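PDB 6D97: aldehyde dehydrogenase 12 from Zea mays, which catalyses the NAD+-dependent oxidation of L-glutamate gamma-semialdehyde to glutamate, the last step of proline catabolism in plants. Local coordinates for residues M378-L381 with L382-R385; K348-K351 with L352-R356; R355-E359 with D360-G364; L474-V477 with L478-V482. All coordinates share one frame; numbering follows the deposited sequence.

Interaction 1: M378-L381 with L382-R385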
loop_
_atom_site.group_PDB
_atom_site.type_symbol
_atom_site.label_atom_id
_atom_site.label_comp_id
_atom_site.label_asym_id
_atom_site.label_seq_id
_atom_site.Cartn_x
_atom_site.Cartn_y
_atom_site.Cartn_z
ATOM N N MET A 378 -22.510 -38.330 -19.514
ATOM C CA MET A 378 -22.291 -39.441 -18.590
ATOM C C MET A 378 -21.981 -40.735 -19.334
ATOM O O MET A 378 -21.073 -41.481 -18.946
ATOM C CB MET A 378 -23.524 -39.644 -17.700
ATOM C CG MET A 378 -23.459 -40.854 -16.798
ATOM S SD MET A 378 -25.042 -41.136 -15.970
ATOM C CE MET A 378 -26.080 -41.722 -17.313
ATOM N N ASN A 379 -22.743 -41.039 -20.382
ATOM C CA ASN A 379 -22.502 -42.256 -21.146
ATOM C C ASN A 379 -21.169 -42.198 -21.885
ATOM O O ASN A 379 -20.476 -43.217 -22.001
ATOM C CB ASN A 379 -23.659 -42.502 -22.121
ATOM C CG ASN A 379 -24.927 -42.950 -21.419
ATOM O OD1 ASN A 379 -24.868 -43.692 -20.434
ATOM N ND2 ASN A 379 -26.075 -42.505 -21.913
ATOM N N ASN A 380 -20.800 -41.024 -22.403
ATOM C CA ASN A 380 -19.496 -40.882 -23.040
ATOM C C ASN A 380 -18.368 -41.164 -22.055
ATOM O O ASN A 380 -17.371 -41.805 -22.410
ATOM C CB ASN A 380 -19.345 -39.483 -23.636
ATOM C CG ASN A 380 -20.154 -39.299 -24.899
ATOM O OD1 ASN A 380 -20.516 -40.267 -25.565
ATOM N ND2 ASN A 380 -20.432 -38.047 -25.243
ATOM N N LEU A 381 -18.507 -40.692 -20.813
ATOM C CA LEU A 381 -17.504 -40.988 -19.796
ATOM C C LEU A 381 -17.473 -42.475 -19.467
ATOM O O LEU A 381 -16.401 -43.048 -19.241
ATOM C CB LEU A 381 -17.775 -40.170 -18.533
ATOM C CG LEU A 381 -17.532 -38.664 -18.633
ATOM C CD1 LEU A 381 -18.059 -37.949 -17.408
ATOM C CD2 LEU A 381 -16.050 -38.403 -18.790
ATOM N N LEU A 382 -18.642 -43.120 -19.446
ATOM C CA LEU A 382 -18.719 -44.528 -19.075
ATOM C C LEU A 382 -18.089 -45.452 -20.107
ATOM O O LEU A 382 -17.862 -46.626 -19.798
ATOM C CB LEU A 382 -20.174 -44.927 -18.835
ATOM C CG LEU A 382 -20.776 -44.335 -17.560
ATOM C CD1 LEU A 382 -22.256 -44.670 -17.445
ATOM C CD2 LEU A 382 -20.017 -44.825 -16.339
ATOM N N LYS A 383 -17.799 -44.960 -21.314
ATOM C CA LYS A 383 -17.049 -45.758 -22.276
ATOM C C LYS A 383 -15.609 -45.976 -21.836
ATOM O O LYS A 383 -14.931 -46.857 -22.378
ATOM C CB LYS A 383 -17.070 -45.087 -23.652
ATOM C CG LYS A 383 -18.450 -44.984 -24.277
ATOM C CD LYS A 383 -18.438 -44.085 -25.504
ATOM C CE LYS A 383 -19.814 -44.020 -26.144
ATOM N NZ LYS A 383 -19.868 -43.012 -27.241
ATOM N N ILE A 384 -15.134 -45.203 -20.866
ATOM C CA ILE A 384 -13.745 -45.258 -20.428
ATOM C C ILE A 384 -13.556 -46.438 -19.485
ATOM O O ILE A 384 -14.392 -46.698 -18.611
ATOM C CB ILE A 384 -13.355 -43.928 -19.761
ATOM C CG1 ILE A 384 -13.489 -42.783 -20.769
ATOM C CG2 ILE A 384 -11.953 -44.004 -19.190
ATOM C CD1 ILE A 384 -13.504 -41.406 -20.142
ATOM N N ARG A 385 -12.449 -47.159 -19.665
ATOM C CA ARG A 385 -12.197 -48.369 -18.891
ATOM C C ARG A 385 -12.057 -48.052 -17.409
ATOM O O ARG A 385 -11.305 -47.154 -17.018
ATOM C CB ARG A 385 -10.933 -49.063 -19.399
#
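The backbone passes from Met378 O, which accepts from Leu382 N four residues on at 3.0 Å, to Leu381 O, which accepts from Ile384 N only three residues on. This is the C-terminal end of helix 371-382, where the chain leaves for strand 388-391, an outer strand of the seven-stranded mixed sheet in the aldehyde dehydrogenase fold. Between those two bonds, Lys383 N is shared weakly by Asn379 O and Asn380 O. The spacing thus tightens as the helix runs out: Ile384 N meets Leu381 O with an N-H...O angle of 160°, but from above the carbonyl plane. The hydroxyl of Ser387, within bonding distance of both Leu381 O and Ile384 O, brings the loop beyond back to the helix end.

In each of two apolar pairs the side chains run side by side, pointing the same way. Met378 CG and Leu382 CD1 are 4.1 Å apart, and both side chains reach Val389 of the following strand. The chi1 of Met378 (174°) sets CG trans to its backbone N and brings this methylene beside the leucine. Leu381 CD2 comes to 4.2 Å from Ile384 CD1; Leu381 is further enclosed by Phe437, Val439 and Leu428, whereas Ile384 leans on Asn425 and Val415.

On the outer side a side-chain hydrogen bond joins the turns. Lys383 stretches its aliphatic chain back beside Asn380, CG passing over the carbonyl oxygens of the helix end, until NZ gives a hydrogen bond to Asn380 OD1 at 3.3 Å, tilted 23° from the amide plane.

Interaction 2: K348-K351 with L352-R356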
loop_
_atom_site.group_PDB
_atom_site.type_symbol
_atom_site.label_atom_id
_atom_site.label_comp_id
_atom_site.label_asym_id
_atom_site.label_seq_id
_atom_site.Cartn_x
_atom_site.Cartn_y
_atom_site.Cartn_z
ATOM N N LYS A 348 -21.038 -40.996 2.338
ATOM C CA LYS A 348 -21.728 -39.815 2.848
ATOM C C LYS A 348 -22.109 -38.867 1.717
ATOM O O LYS A 348 -23.175 -38.242 1.762
ATOM C CB LYS A 348 -20.861 -39.096 3.881
ATOM C CG LYS A 348 -20.551 -39.924 5.114
ATOM C CD LYS A 348 -19.410 -39.311 5.914
ATOM C CE LYS A 348 -19.032 -40.175 7.107
ATOM N NZ LYS A 348 -20.118 -40.239 8.126
ATOM N N MET A 349 -21.254 -38.748 0.695
ATOM C CA MET A 349 -21.585 -37.905 -0.451
ATOM C C MET A 349 -22.812 -38.429 -1.183
ATOM O O MET A 349 -23.650 -37.647 -1.650
ATOM C CB MET A 349 -20.392 -37.816 -1.403
ATOM C CG MET A 349 -19.347 -36.789 -0.994
ATOM S SD MET A 349 -17.792 -36.949 -1.894
ATOM C CE MET A 349 -18.328 -36.640 -3.573
ATOM N N LYS A 350 -22.930 -39.751 -1.294
ATOM C CA LYS A 350 -24.111 -40.342 -1.910
ATOM C C LYS A 350 -25.366 -40.004 -1.116
ATOM O O LYS A 350 -26.361 -39.530 -1.677
ATOM C CB LYS A 350 -23.925 -41.856 -2.030
ATOM C CG LYS A 350 -25.082 -42.583 -2.691
ATOM C CD LYS A 350 -24.680 -43.991 -3.098
ATOM C CE LYS A 350 -25.839 -44.737 -3.728
ATOM N NZ LYS A 350 -26.984 -44.862 -2.787
ATOM N N LYS A 351 -25.327 -40.230 0.202
ATOM C CA LYS A 351 -26.485 -39.939 1.045
ATOM C C LYS A 351 -26.843 -38.460 1.004
ATOM O O LYS A 351 -28.027 -38.102 0.968
ATOM C CB LYS A 351 -26.214 -40.387 2.482
ATOM C CG LYS A 351 -26.245 -41.895 2.676
ATOM C CD LYS A 351 -25.617 -42.306 4.002
ATOM C CE LYS A 351 -25.660 -43.818 4.194
ATOM N NZ LYS A 351 -24.855 -44.260 5.366
ATOM N N LEU A 352 -25.832 -37.584 0.989
ATOM C CA LEU A 352 -26.099 -36.148 0.971
ATOM C C LEU A 352 -26.723 -35.705 -0.347
ATOM O O LEU A 352 -27.581 -34.817 -0.355
ATOM C CB LEU A 352 -24.813 -35.370 1.245
ATOM C CG LEU A 352 -24.288 -35.405 2.677
ATOM C CD1 LEU A 352 -22.878 -34.863 2.699
ATOM C CD2 LEU A 352 -25.190 -34.576 3.562
ATOM N N SER A 353 -26.321 -36.315 -1.466
ATOM C CA SER A 353 -26.917 -35.954 -2.750
ATOM C C SER A 353 -28.373 -36.396 -2.841
ATOM O O SER A 353 -29.162 -35.774 -3.563
ATOM C CB SER A 353 -26.114 -36.561 -3.902
ATOM O OG SER A 353 -26.299 -37.966 -3.970
ATOM N N GLU A 354 -28.752 -37.449 -2.112
ATOM C CA GLU A 354 -30.083 -38.033 -2.246
ATOM C C GLU A 354 -31.132 -37.357 -1.376
ATOM O O GLU A 354 -32.322 -37.642 -1.547
ATOM C CB GLU A 354 -30.034 -39.530 -1.928
ATOM C CG GLU A 354 -29.349 -40.343 -3.016
ATOM C CD GLU A 354 -28.792 -41.662 -2.518
ATOM O OE1 GLU A 354 -28.470 -42.522 -3.368
ATOM O OE2 GLU A 354 -28.670 -41.837 -1.286
ATOM N N ARG A 355 -30.736 -36.484 -0.453
ATOM C CA ARG A 355 -31.704 -35.665 0.261
ATOM C C ARG A 355 -31.976 -34.342 -0.445
ATOM O O ARG A 355 -32.765 -33.537 0.059
ATOM C CB ARG A 355 -31.244 -35.410 1.703
ATOM C CG ARG A 355 -29.905 -34.730 1.826
ATOM C CD ARG A 355 -29.689 -34.206 3.236
ATOM N NE ARG A 355 -28.667 -33.161 3.271
ATOM C CZ ARG A 355 -28.303 -32.496 4.363
ATOM N NH1 ARG A 355 -28.881 -32.760 5.528
ATOM N NH2 ARG A 355 -27.360 -31.564 4.288
ATOM N N ARG A 356 -31.351 -34.104 -1.596
ATOM C CA ARG A 356 -31.668 -32.938 -2.407
ATOM C C ARG A 356 -32.936 -33.200 -3.206
ATOM O O ARG A 356 -33.131 -34.292 -3.747
ATOM C CB ARG A 356 -30.502 -32.609 -3.338
ATOM C CG ARG A 356 -29.218 -32.394 -2.567
ATOM C CD ARG A 356 -28.127 -31.724 -3.392
ATOM N NE ARG A 356 -27.153 -31.081 -2.512
ATOM C CZ ARG A 356 -27.094 -29.773 -2.280
ATOM N NH1 ARG A 356 -27.944 -28.950 -2.883
ATOM N NH2 ARG A 356 -26.181 -29.289 -1.443
#
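Leu352 N donates to Lys348 O at 2.8 Å, a regular turn near the C-terminal end of helix 345-354, and the leucine CG rests over that same carbonyl oxygen. The side chain continues toward helix 309-321 at Asp317 and meets Leu543 of the second subunit. Ser353 N follows with a 3.0 Å bond to Met349 O. Its hydroxyl turns back along the helix: with chi1 at 72°, OG sits between the backbone N and the carbonyl carbon and donates to Lys350 O at 2.8 Å. Without the hydroxyl, as with an alanine here, Lys350 O is likely to be left mainly with its weak bond from Glu354 N.

Glu354 N also reaches Lys351 O, at 3.2 Å and from well above the carbonyl plane. Its side chain runs back across Lys350, whose chain bends only at its last torsion (chi4 -60°) to bring NZ onto the syn lone pair of Glu354 OE1. This salt bridge is 2.8 Å long, and Lys350 CG lies close to the same oxygen. Arg355 N makes just a long, weak bond to Lys351 O; Leu352 CD2 lies over one face of its guanidinium, toward the rim, while NH2 donates to Pro544 O of the second subunit.

One exposed charge pair, Lys350 with Glu354, thus spans a turn on the outer side of the helix, while the hydroxyl serves a carbonyl near the frayed end, where backbone bonds become long and bent.

Interaction 3: R355-E359 with D360-G364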
loop_
_atom_site.group_PDB
_atom_site.type_symbol
_atom_site.label_atom_id
_atom_site.label_comp_id
_atom_site.label_asym_id
_atom_site.label_seq_id
_atom_site.Cartn_x
_atom_site.Cartn_y
_atom_site.Cartn_z
ATOM N N ARG A 355 -30.736 -36.484 -0.453
ATOM C CA ARG A 355 -31.704 -35.665 0.261
ATOM C C ARG A 355 -31.976 -34.342 -0.445
ATOM O O ARG A 355 -32.765 -33.537 0.059
ATOM C CB ARG A 355 -31.244 -35.410 1.703
ATOM C CG ARG A 355 -29.905 -34.730 1.826
ATOM C CD ARG A 355 -29.689 -34.206 3.236
ATOM N NE ARG A 355 -28.667 -33.161 3.271
ATOM C CZ ARG A 355 -28.303 -32.496 4.363
ATOM N NH1 ARG A 355 -28.881 -32.760 5.528
ATOM N NH2 ARG A 355 -27.360 -31.564 4.288
ATOM N N ARG A 356 -31.351 -34.104 -1.596
ATOM C CA ARG A 356 -31.668 -32.938 -2.407
ATOM C C ARG A 356 -32.936 -33.200 -3.206
ATOM O O ARG A 356 -33.131 -34.292 -3.747
ATOM C CB ARG A 356 -30.502 -32.609 -3.338
ATOM C CG ARG A 356 -29.218 -32.394 -2.567
ATOM C CD ARG A 356 -28.127 -31.724 -3.392
ATOM N NE ARG A 356 -27.153 -31.081 -2.512
ATOM C CZ ARG A 356 -27.094 -29.773 -2.280
ATOM N NH1 ARG A 356 -27.944 -28.950 -2.883
ATOM N NH2 ARG A 356 -26.181 -29.289 -1.443
ATOM N N LYS A 357 -33.810 -32.198 -3.265
ATOM C CA LYS A 357 -35.113 -32.400 -3.877
ATOM C C LYS A 357 -35.610 -31.113 -4.518
ATOM O O LYS A 357 -35.179 -30.008 -4.177
ATOM C CB LYS A 357 -36.139 -32.914 -2.861
ATOM C CG LYS A 357 -36.143 -32.173 -1.547
ATOM C CD LYS A 357 -36.018 -33.160 -0.408
ATOM C CE LYS A 357 -36.342 -32.522 0.928
ATOM N NZ LYS A 357 -36.502 -33.572 1.970
ATOM N N LEU A 358 -36.549 -31.286 -5.450
ATOM C CA LEU A 358 -37.058 -30.172 -6.241
ATOM C C LEU A 358 -37.850 -29.187 -5.388
ATOM O O LEU A 358 -37.808 -27.975 -5.633
ATOM C CB LEU A 358 -37.930 -30.711 -7.374
ATOM C CG LEU A 358 -38.417 -29.722 -8.428
ATOM C CD1 LEU A 358 -37.231 -29.196 -9.204
ATOM C CD2 LEU A 358 -39.418 -30.389 -9.355
ATOM N N GLU A 359 -38.574 -29.686 -4.382
ATOM C CA GLU A 359 -39.586 -28.863 -3.721
ATOM C C GLU A 359 -38.977 -27.710 -2.930
ATOM O O GLU A 359 -39.642 -26.687 -2.729
ATOM C CB GLU A 359 -40.469 -29.727 -2.818
ATOM C CG GLU A 359 -41.492 -30.584 -3.569
ATOM C CD GLU A 359 -40.971 -31.970 -3.910
ATOM O OE1 GLU A 359 -41.796 -32.897 -4.082
ATOM O OE2 GLU A 359 -39.734 -32.138 -3.992
ATOM N N ASP A 360 -37.733 -27.843 -2.469
ATOM C CA ASP A 360 -37.014 -26.716 -1.884
ATOM C C ASP A 360 -35.852 -26.273 -2.760
ATOM O O ASP A 360 -35.014 -25.481 -2.316
ATOM C CB ASP A 360 -36.538 -27.045 -0.463
ATOM C CG ASP A 360 -35.448 -28.108 -0.419
ATOM O OD1 ASP A 360 -35.121 -28.698 -1.474
ATOM O OD2 ASP A 360 -34.918 -28.352 0.690
ATOM N N LEU A 361 -35.787 -26.781 -3.990
ATOM C CA LEU A 361 -34.806 -26.368 -4.991
ATOM C C LEU A 361 -33.372 -26.616 -4.535
ATOM O O LEU A 361 -32.448 -25.912 -4.948
ATOM C CB LEU A 361 -35.008 -24.906 -5.393
ATOM C CG LEU A 361 -36.236 -24.711 -6.288
ATOM C CD1 LEU A 361 -36.485 -23.240 -6.576
ATOM C CD2 LEU A 361 -36.059 -25.491 -7.581
ATOM N N THR A 362 -33.169 -27.625 -3.689
ATOM C CA THR A 362 -31.825 -28.145 -3.475
ATOM C C THR A 362 -31.355 -29.001 -4.644
ATOM O O THR A 362 -30.166 -29.335 -4.717
ATOM C CB THR A 362 -31.769 -28.941 -2.171
ATOM O OG1 THR A 362 -32.920 -29.789 -2.076
ATOM C CG2 THR A 362 -31.743 -27.992 -0.981
ATOM N N ILE A 363 -32.272 -29.394 -5.526
ATOM C CA ILE A 363 -31.980 -29.793 -6.896
ATOM C C ILE A 363 -33.055 -29.136 -7.749
ATOM O O ILE A 363 -34.161 -28.868 -7.272
ATOM C CB ILE A 363 -31.963 -31.328 -7.093
ATOM C CG1 ILE A 363 -31.352 -31.704 -8.449
ATOM C CG2 ILE A 363 -33.368 -31.899 -6.992
ATOM C CD1 ILE A 363 -29.873 -31.439 -8.556
ATOM N N GLY A 364 -32.730 -28.839 -9.004
ATOM C CA GLY A 364 -33.698 -28.164 -9.835
ATOM C C GLY A 364 -33.333 -27.996 -11.294
ATOM O O GLY A 364 -32.403 -28.621 -11.815
#
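Thr362 is held from both Arg356 and Lys357, and here the loop that follows helix 345-354 is drawn tight. Arg356 NH1 reaches Thr362 O at 2.9 Å, lying in the carbonyl plane on a lone pair, while the oxygen sits at the edge of the guanidinium, in its plane. Alongside, Lys357 N donates to Thr362 OG1 at 2.8 Å along an almost straight line (171°). With chi1 at 44°, the threonine hydroxyl is turned back toward that N-H and in turn donates to Asp360 OD1. Ile363 N closes the backbone onto Lys357 O at 3.3 Å, and Leu358 CA makes a CA-H...O contact with Ile363 O.

Arg356 has further anchors: NH2 forms a salt bridge with Asp317, and NH1 also bonds Thr547 O of the second subunit. A leucine in its place would probably leave Asp317 without its charged mate and both Thr362 O and the neighbouring Thr547 O without this donor.

The other side is looser. Lys357 and Glu359 extend their charged ends outward, with Lys357 NZ 5.6 Å from Asp360 OD2, too far for a salt bridge. Between the two sides, Leu358 CD1 stands 4.2 Å from Leu361 CD2, and Leu358 CD1 also meets Gly364 CA.

At the bend, Leu361 N bonds Leu358 O at 2.9 Å and Leu361 has left-handed backbone angles. Asp360 OD1 also accepts from Thr362 N at 3.1 Å, two residues on, which defines an Asx turn.

Interaction 4: L474-V477 with L478-V482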
loop_
_atom_site.group_PDB
_atom_site.type_symbol
_atom_site.label_atom_id
_atom_site.label_comp_id
_atom_site.label_asym_id
_atom_site.label_seq_id
_atom_site.Cartn_x
_atom_site.Cartn_y
_atom_site.Cartn_z
ATOM N N LEU A 474 0.293 -28.628 1.230
ATOM C CA LEU A 474 -0.385 -27.427 0.754
ATOM C C LEU A 474 0.552 -26.558 -0.075
ATOM O O LEU A 474 0.221 -26.172 -1.201
ATOM C CB LEU A 474 -0.952 -26.636 1.936
ATOM C CG LEU A 474 -2.163 -27.213 2.672
ATOM C CD1 LEU A 474 -2.557 -26.299 3.817
ATOM C CD2 LEU A 474 -3.334 -27.405 1.721
ATOM N N GLN A 475 1.738 -26.253 0.459
ATOM C CA GLN A 475 2.651 -25.366 -0.255
ATOM C C GLN A 475 3.179 -26.007 -1.532
ATOM O O GLN A 475 3.505 -25.296 -2.492
ATOM C CB GLN A 475 3.803 -24.951 0.659
ATOM C CG GLN A 475 4.895 -25.990 0.826
ATOM C CD GLN A 475 5.944 -25.561 1.832
ATOM O OE1 GLN A 475 5.817 -24.516 2.465
ATOM N NE2 GLN A 475 6.982 -26.372 1.990
ATOM N N ASP A 476 3.260 -27.338 -1.574
ATOM C CA ASP A 476 3.666 -28.018 -2.799
ATOM C C ASP A 476 2.587 -27.900 -3.867
ATOM O O ASP A 476 2.873 -27.547 -5.018
ATOM C CB ASP A 476 3.979 -29.486 -2.502
ATOM C CG ASP A 476 4.571 -30.209 -3.696
ATOM O OD1 ASP A 476 5.467 -29.637 -4.348
ATOM O OD2 ASP A 476 4.159 -31.354 -3.972
ATOM N N VAL A 477 1.336 -28.179 -3.500
ATOM C CA VAL A 477 0.236 -28.088 -4.455
ATOM C C VAL A 477 0.005 -26.643 -4.877
ATOM O O VAL A 477 -0.182 -26.352 -6.066
ATOM C CB VAL A 477 -1.035 -28.716 -3.860
ATOM C CG1 VAL A 477 -2.203 -28.512 -4.798
ATOM C CG2 VAL A 477 -0.814 -30.196 -3.605
ATOM N N LEU A 478 0.018 -25.713 -3.916
ATOM C CA LEU A 478 -0.225 -24.307 -4.229
ATOM C C LEU A 478 0.854 -23.753 -5.147
ATOM O O LEU A 478 0.556 -23.090 -6.146
ATOM C CB LEU A 478 -0.302 -23.485 -2.942
ATOM C CG LEU A 478 -1.555 -23.622 -2.081
ATOM C CD1 LEU A 478 -1.284 -23.125 -0.672
ATOM C CD2 LEU A 478 -2.696 -22.846 -2.699
ATOM N N GLY A 479 2.121 -24.016 -4.819
ATOM C CA GLY A 479 3.215 -23.528 -5.639
ATOM C C GLY A 479 3.227 -24.081 -7.050
ATOM O O GLY A 479 3.858 -23.488 -7.932
ATOM N N ARG A 480 2.541 -25.197 -7.287
ATOM C CA ARG A 480 2.480 -25.827 -8.601
ATOM C C ARG A 480 1.045 -25.871 -9.121
ATOM O O ARG A 480 0.587 -26.875 -9.670
ATOM C CB ARG A 480 3.098 -27.223 -8.558
ATOM C CG ARG A 480 4.619 -27.213 -8.666
ATOM C CD ARG A 480 5.241 -28.511 -8.165
ATOM N NE ARG A 480 5.868 -28.368 -6.851
ATOM C CZ ARG A 480 7.119 -27.956 -6.652
ATOM N NH1 ARG A 480 7.888 -27.635 -7.684
ATOM N NH2 ARG A 480 7.604 -27.862 -5.421
ATOM N N SER A 481 0.323 -24.763 -8.951
ATOM C CA SER A 481 -1.029 -24.592 -9.467
ATOM C C SER A 481 -1.241 -23.104 -9.730
ATOM O O SER A 481 -0.385 -22.274 -9.408
ATOM C CB SER A 481 -2.071 -25.166 -8.500
ATOM O OG SER A 481 -2.022 -24.520 -7.240
ATOM N N VAL A 482 -2.400 -22.761 -10.300
ATOM C CA VAL A 482 -2.626 -21.419 -10.836
ATOM C C VAL A 482 -3.916 -20.781 -10.318
ATOM O O VAL A 482 -3.955 -19.565 -10.088
ATOM C CB VAL A 482 -2.627 -21.456 -12.379
ATOM C CG1 VAL A 482 -3.063 -20.119 -12.964
ATOM C CG2 VAL A 482 -1.254 -21.838 -12.912
#
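Val477 O accepts from Arg480 N at 3.2 Å and faces Ser481 OG at 2.8 Å, which gathers two polar groups at the end of helix 471-479. Arg480 N also makes a weak bond to Asp476 O, dividing its N-H between the two carbonyls. The hydroxyl's proton is not assignable, since Leu478 O lies 3.1 Å from Ser481 OG; OG itself accepts from Arg528 NH2 of the second subunit. Leu478 O is served by Ser481 N and by NH1 of that same arginine, and Gly479 O by Asn99 ND2 of the second subunit.

Earlier, Leu474 O takes Leu478 N at 2.8 Å, nearly along the C=O axis, and Gln475 O takes Gly479 N at 3.0 Å. The helix is the connection of a beta-alpha-beta crossover between the parallel strands 463-467 and 485-488, and its apolar side, Leu474, Val477 and Leu478, packs on Ile466 of the first strand. Gln475 points elsewhere, its amide bonding Gly535 O and Arg181 NH1 of the third subunit.

Asp476 OD1 receives two nitrogens of Arg480 side-on: NE at 2.8 Å, from above the carboxylate plane, and NH2 at 3.0 Å. Asp476 turns its carboxylate away from its own N (chi1 -173°), whereas the arginine chain bends at chi3 to bring NE inward; the carboxylate and guanidinium planes stand 55° apart. Arg480 has two deposited conformers, and this pairing describes one.

In the fold
Interactions 2 and 3 are continuous, sharing Arg355 and Arg356, with centres 11 Å apart: the helix end at 348-356 passes straight into the loop at 355-364, and both touch the second subunit. Interaction 1 ends the next helix; its centre is 23 Å from that of interaction 2, with nearest atoms about 12 Å apart. Interaction 4 stands apart, its centre 30 Å from those of interactions 1 and 2 and 36 Å from that of interaction 3, and meets both the second and third subunits. All four lie away from the NAD pocket; interactions 1, 2 and 4 finish helices that accompany the seven-stranded sheet, whereas the five-stranded parallel sheet carries pocket residues such as Thr196.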